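Local coordinates for protein 3-hydroxy-3-methylglutaryl-CoA lyase (Acinetobacter baumannii, PDB 6NDS) that belongs to the HMGL-like family of TIM-barrel lyases and holds a zinc ion and coenzyme A, at residues F146-G160 against I179-A191. Sequence-based numbering, arbitrary orientation.
Sequences FNGTVATTFGCPFEG and IHNITLADTTGMA
N147 sends CG anti to its own backbone N (chi1 -170°), which carries the amide across the strand gap so that ND2 donates to T183 OG1 at 2.9 Å, 18° out of the amide plane. The N147 and T183 side chains cross at about a right angle; N108 of the next strand takes a second bond from N147 ND2. T149 lies alongside T183 and points the same way, its OG1 3.4 Å from T183 CB and bonded to N108. Between the backbones, G148 N donates to N181 O, T183 N to G148 O, V150 N to T183 O and A185 N to V150 O, the ladder of two parallel strands whose axes are inclined at 22° to each other. They are the two strands of a beta-alpha-beta unit, joined through helix 164-176, within the parallel barrel of the TIM fold. V150 O is gripped twice: T153 OG1 reaches it at 2.8 Å from the face opposite A185 N. Beyond the strands the two loops stay paired. T152 N donates to T187 OG1 at 3.0 Å; T187 OG1 also bonds a citric acid molecule, probably from the crystallisation liquor, and the T187 side chain lies about 5 Å from the zinc ion. The F154 ring packs against A191 CB (3.6 Å from CG) and D186 CB, while CG2 of its neighbour T153 sits over the centre of one face. M190 SD lies 3.4 Å from C156 N, and a bend at chi3 turns CE toward C156 O. D186 OD1 accepts from M190 N through its syn lone pair, and a water that accepts from F154 N donates to the same oxygen and to G155 O.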
loop_
_atom_site.group_PDB
_atom_site.type_symbol
_atom_site.label_atom_id
_atom_site.label_comp_id
_atom_site.label_asym_id
_atom_site.label_seq_id
_atom_site.Cartn_x
_atom_site.Cartn_y
_atom_site.Cartn_z
ATOM N N PHE A 146 3.879 -31.565 -3.507
ATOM C CA PHE A 146 4.120 -30.622 -4.588
ATOM C C PHE A 146 3.172 -29.440 -4.499
ATOM O O PHE A 146 2.037 -29.559 -4.023
ATOM C CB PHE A 146 3.934 -31.264 -5.977
ATOM C CG PHE A 146 4.822 -32.453 -6.230
ATOM C CD1 PHE A 146 6.188 -32.291 -6.387
ATOM C CD2 PHE A 146 4.285 -33.721 -6.340
ATOM C CE1 PHE A 146 7.005 -33.378 -6.629
ATOM C CE2 PHE A 146 5.101 -34.819 -6.587
ATOM C CZ PHE A 146 6.464 -34.640 -6.732
ATOM N N ASN A 147 3.673 -28.296 -4.951
ATOM C CA ASN A 147 2.897 -27.096 -5.222
ATOM C C ASN A 147 3.217 -26.665 -6.645
ATOM O O ASN A 147 4.370 -26.757 -7.069
ATOM C CB ASN A 147 3.261 -25.981 -4.238
ATOM C CG ASN A 147 2.322 -24.786 -4.326
ATOM O OD1 ASN A 147 1.245 -24.797 -3.727
ATOM N ND2 ASN A 147 2.734 -23.745 -5.065
ATOM N N GLY A 148 2.204 -26.219 -7.389
ATOM C CA GLY A 148 2.442 -25.723 -8.732
ATOM C C GLY A 148 2.209 -24.227 -8.822
ATOM O O GLY A 148 1.095 -23.757 -8.566
ATOM N N THR A 149 3.240 -23.466 -9.178
ATOM C CA THR A 149 3.133 -22.016 -9.302
ATOM C C THR A 149 3.004 -21.602 -10.759
ATOM O O THR A 149 3.721 -22.104 -11.631
ATOM C CB THR A 149 4.350 -21.316 -8.688
ATOM O OG1 THR A 149 4.364 -21.526 -7.272
ATOM C CG2 THR A 149 4.320 -19.806 -8.956
ATOM N N VAL A 150 2.092 -20.673 -11.014
ATOM C CA VAL A 150 2.007 -19.989 -12.296
ATOM C C VAL A 150 2.447 -18.554 -12.054
ATOM O O VAL A 150 1.706 -17.770 -11.442
ATOM C CB VAL A 150 0.593 -20.043 -12.888
ATOM C CG1 VAL A 150 0.597 -19.436 -14.288
ATOM C CG2 VAL A 150 0.072 -21.473 -12.904
ATOM N N ALA A 151 3.662 -18.218 -12.505
ATOM C CA ALA A 151 4.159 -16.850 -12.440
ATOM C C ALA A 151 3.571 -16.010 -13.580
ATOM O O ALA A 151 2.964 -16.528 -14.520
ATOM C CB ALA A 151 5.689 -16.828 -12.486
ATOM N N THR A 152 3.749 -14.689 -13.474
ATOM C CA THR A 152 3.155 -13.687 -14.367
ATOM C C THR A 152 1.682 -13.978 -14.659
ATOM O O THR A 152 1.215 -13.785 -15.785
ATOM C CB THR A 152 3.960 -13.537 -15.675
ATOM O OG1 THR A 152 3.926 -14.745 -16.448
ATOM C CG2 THR A 152 5.419 -13.186 -15.378
ATOM N N THR A 153 0.934 -14.408 -13.635
ATOM C CA THR A 153 -0.484 -14.715 -13.819
ATOM C C THR A 153 -1.270 -13.478 -14.233
ATOM O O THR A 153 -2.216 -13.565 -15.030
ATOM C CB THR A 153 -1.059 -15.307 -12.523
ATOM O OG1 THR A 153 -0.649 -16.677 -12.408
ATOM C CG2 THR A 153 -2.593 -15.235 -12.492
ATOM N N PHE A 154 -0.885 -12.314 -13.712
ATOM C CA PHE A 154 -1.674 -11.098 -13.848
ATOM C C PHE A 154 -1.073 -10.101 -14.838
ATOM O O PHE A 154 -1.510 -8.944 -14.884
ATOM C CB PHE A 154 -1.850 -10.454 -12.469
ATOM C CG PHE A 154 -2.447 -11.381 -11.439
ATOM C CD1 PHE A 154 -3.824 -11.479 -11.289
ATOM C CD2 PHE A 154 -1.634 -12.158 -10.630
ATOM C CE1 PHE A 154 -4.378 -12.344 -10.345
ATOM C CE2 PHE A 154 -2.179 -13.015 -9.685
ATOM C CZ PHE A 154 -3.558 -13.104 -9.542
ATOM N N GLY A 155 -0.100 -10.521 -15.635
ATOM C CA GLY A 155 0.592 -9.651 -16.567
ATOM C C GLY A 155 2.084 -9.923 -16.496
ATOM O O GLY A 155 2.596 -10.486 -15.530
ATOM N N CYS A 156 2.787 -9.516 -17.552
ATOM C CA CYS A 156 4.201 -9.785 -17.743
ATOM C C CYS A 156 4.948 -8.494 -18.046
ATOM O O CYS A 156 4.469 -7.668 -18.834
ATOM C CB CYS A 156 4.388 -10.776 -18.897
ATOM S SG CYS A 156 6.100 -11.004 -19.430
ATOM N N PRO A 157 6.122 -8.287 -17.436
ATOM C CA PRO A 157 6.894 -7.068 -17.727
ATOM C C PRO A 157 7.424 -7.007 -19.154
ATOM O O PRO A 157 7.823 -5.923 -19.605
ATOM C CB PRO A 157 8.046 -7.130 -16.711
ATOM C CG PRO A 157 8.215 -8.610 -16.442
ATOM C CD PRO A 157 6.812 -9.176 -16.481
ATOM N N PHE A 158 7.459 -8.132 -19.875
ATOM C CA PHE A 158 7.887 -8.154 -21.268
ATOM C C PHE A 158 6.715 -8.107 -22.237
ATOM O O PHE A 158 6.721 -7.320 -23.188
ATOM C CB PHE A 158 8.713 -9.412 -21.566
ATOM C CG PHE A 158 9.948 -9.550 -20.734
ATOM C CD1 PHE A 158 11.021 -8.691 -20.919
ATOM C CD2 PHE A 158 10.055 -10.569 -19.796
ATOM C CE1 PHE A 158 12.180 -8.831 -20.170
ATOM C CE2 PHE A 158 11.213 -10.714 -19.034
ATOM C CZ PHE A 158 12.274 -9.845 -19.227
ATOM N N GLU A 159 5.716 -8.963 -22.018
ATOM C CA GLU A 159 4.627 -9.152 -22.968
ATOM C C GLU A 159 3.425 -8.266 -22.677
ATOM O O GLU A 159 2.622 -8.014 -23.586
ATOM C CB GLU A 159 4.192 -10.625 -22.975
ATOM C CG GLU A 159 5.285 -11.588 -23.466
ATOM C CD GLU A 159 4.796 -13.023 -23.659
ATOM O OE1 GLU A 159 3.610 -13.300 -23.373
ATOM O OE2 GLU A 159 5.604 -13.877 -24.097
ATOM N N GLY A 160 3.294 -7.780 -21.459
ATOM C CA GLY A 160 2.132 -6.977 -21.084
ATOM C C GLY A 160 0.980 -7.860 -20.617
ATOM O O GLY A 160 1.135 -8.619 -19.655
ATOM N N ILE A 179 -1.180 -32.404 -9.110
ATOM C CA ILE A 179 -0.732 -31.296 -8.273
ATOM C C ILE A 179 -1.925 -30.360 -8.117
ATOM O O ILE A 179 -2.240 -29.576 -9.018
ATOM C CB ILE A 179 0.484 -30.593 -8.875
ATOM C CG1 ILE A 179 1.651 -31.580 -8.999
ATOM C CG2 ILE A 179 0.886 -29.370 -8.023
ATOM C CD1 ILE A 179 2.796 -31.069 -9.848
ATOM N N HIS A 180 -2.605 -30.445 -6.975
ATOM C CA HIS A 180 -3.809 -29.660 -6.744
ATOM C C HIS A 180 -3.570 -28.443 -5.863
ATOM O O HIS A 180 -4.465 -27.600 -5.747
ATOM C CB HIS A 180 -4.916 -30.532 -6.129
ATOM C CG HIS A 180 -5.599 -31.429 -7.120
ATOM N ND1 HIS A 180 -6.913 -31.251 -7.502
ATOM C CD2 HIS A 180 -5.148 -32.504 -7.810
ATOM C CE1 HIS A 180 -7.242 -32.179 -8.383
ATOM N NE2 HIS A 180 -6.190 -32.953 -8.586
ATOM N N ASN A 181 -2.391 -28.314 -5.261
ATOM C CA ASN A 181 -2.021 -27.066 -4.604
ATOM C C ASN A 181 -1.360 -26.154 -5.627
ATOM O O ASN A 181 -0.358 -26.530 -6.255
ATOM C CB ASN A 181 -1.102 -27.317 -3.412
ATOM C CG ASN A 181 -1.865 -27.796 -2.191
ATOM O OD1 ASN A 181 -3.015 -28.215 -2.293
ATOM N ND2 ASN A 181 -1.235 -27.722 -1.028
ATOM N N ILE A 182 -1.908 -24.946 -5.772
ATOM C CA ILE A 182 -1.575 -24.025 -6.853
ATOM C C ILE A 182 -1.268 -22.656 -6.266
ATOM O O ILE A 182 -1.997 -22.172 -5.393
ATOM C CB ILE A 182 -2.746 -23.914 -7.865
ATOM C CG1 ILE A 182 -3.086 -25.277 -8.476
ATOM C CG2 ILE A 182 -2.443 -22.875 -8.933
ATOM C CD1 ILE A 182 -1.948 -25.903 -9.248
ATOM N N THR A 183 -0.205 -22.021 -6.751
ATOM C CA THR A 183 0.062 -20.616 -6.454
ATOM C C THR A 183 -0.109 -19.786 -7.716
ATOM O O THR A 183 0.463 -20.112 -8.760
ATOM C CB THR A 183 1.475 -20.419 -5.908
ATOM O OG1 THR A 183 1.603 -21.110 -4.655
ATOM C CG2 THR A 183 1.808 -18.912 -5.710
ATOM N N LEU A 184 -0.877 -18.704 -7.613
ATOM C CA LEU A 184 -0.927 -17.692 -8.663
ATOM C C LEU A 184 -0.076 -16.516 -8.217
ATOM O O LEU A 184 -0.362 -15.898 -7.181
ATOM C CB LEU A 184 -2.359 -17.237 -8.939
ATOM C CG LEU A 184 -3.325 -18.358 -9.275
ATOM C CD1 LEU A 184 -4.730 -17.775 -9.474
ATOM C CD2 LEU A 184 -2.857 -19.115 -10.521
ATOM N N ALA A 185 0.945 -16.189 -9.001
ATOM C CA ALA A 185 1.911 -15.173 -8.604
ATOM C C ALA A 185 1.821 -13.947 -9.507
ATOM O O ALA A 185 1.834 -14.073 -10.737
ATOM C CB ALA A 185 3.329 -15.753 -8.620
ATOM N N ASP A 186 1.779 -12.763 -8.879
ATOM C CA ASP A 186 1.865 -11.461 -9.559
ATOM C C ASP A 186 3.311 -10.972 -9.473
ATOM O O ASP A 186 3.680 -10.134 -8.645
ATOM C CB ASP A 186 0.903 -10.471 -8.915
ATOM C CG ASP A 186 0.885 -9.144 -9.621
ATOM O OD1 ASP A 186 1.372 -9.083 -10.764
ATOM O OD2 ASP A 186 0.389 -8.160 -9.034
ATOM N N THR A 187 4.125 -11.486 -10.396
ATOM C CA THR A 187 5.581 -11.390 -10.305
ATOM C C THR A 187 6.090 -9.951 -10.289
ATOM O O THR A 187 7.040 -9.634 -9.560
ATOM C CB THR A 187 6.187 -12.154 -11.475
ATOM O OG1 THR A 187 5.623 -13.466 -11.495
ATOM C CG2 THR A 187 7.712 -12.242 -11.342
ATOM N N THR A 188 5.515 -9.066 -11.108
ATOM C CA THR A 188 5.964 -7.675 -11.094
ATOM C C THR A 188 4.853 -6.712 -10.693
ATOM O O THR A 188 4.855 -5.551 -11.112
ATOM C CB THR A 188 6.555 -7.254 -12.437
ATOM O OG1 THR A 188 5.561 -7.373 -13.461
ATOM C CG2 THR A 188 7.764 -8.110 -12.777
ATOM N N GLY A 189 3.918 -7.167 -9.864
ATOM C CA GLY A 189 2.966 -6.257 -9.255
ATOM C C GLY A 189 2.093 -5.539 -10.262
ATOM O O GLY A 189 1.924 -4.317 -10.199
ATOM N N MET A 190 1.538 -6.297 -11.207
ATOM C CA MET A 190 0.681 -5.746 -12.243
ATOM C C MET A 190 -0.808 -5.939 -11.969
ATOM O O MET A 190 -1.632 -5.389 -12.718
ATOM C CB MET A 190 1.054 -6.364 -13.595
ATOM C CG MET A 190 2.487 -5.976 -14.025
ATOM S SD MET A 190 3.023 -6.791 -15.532
ATOM C CE MET A 190 2.095 -5.907 -16.780
ATOM N N ALA A 191 -1.176 -6.676 -10.921
ATOM C CA ALA A 191 -2.579 -7.016 -10.682
ATOM C C ALA A 191 -3.373 -5.846 -10.095
ATOM O O ALA A 191 -2.829 -4.967 -9.420
ATOM C CB ALA A 191 -2.689 -8.211 -9.730
HETATM O O HOH W 1 -0.548 -30.692 -4.612
HETATM O O HOH W 2 1.671 -10.944 -12.896
HETATM O O HOH W 3 4.577 -9.720 -13.706
#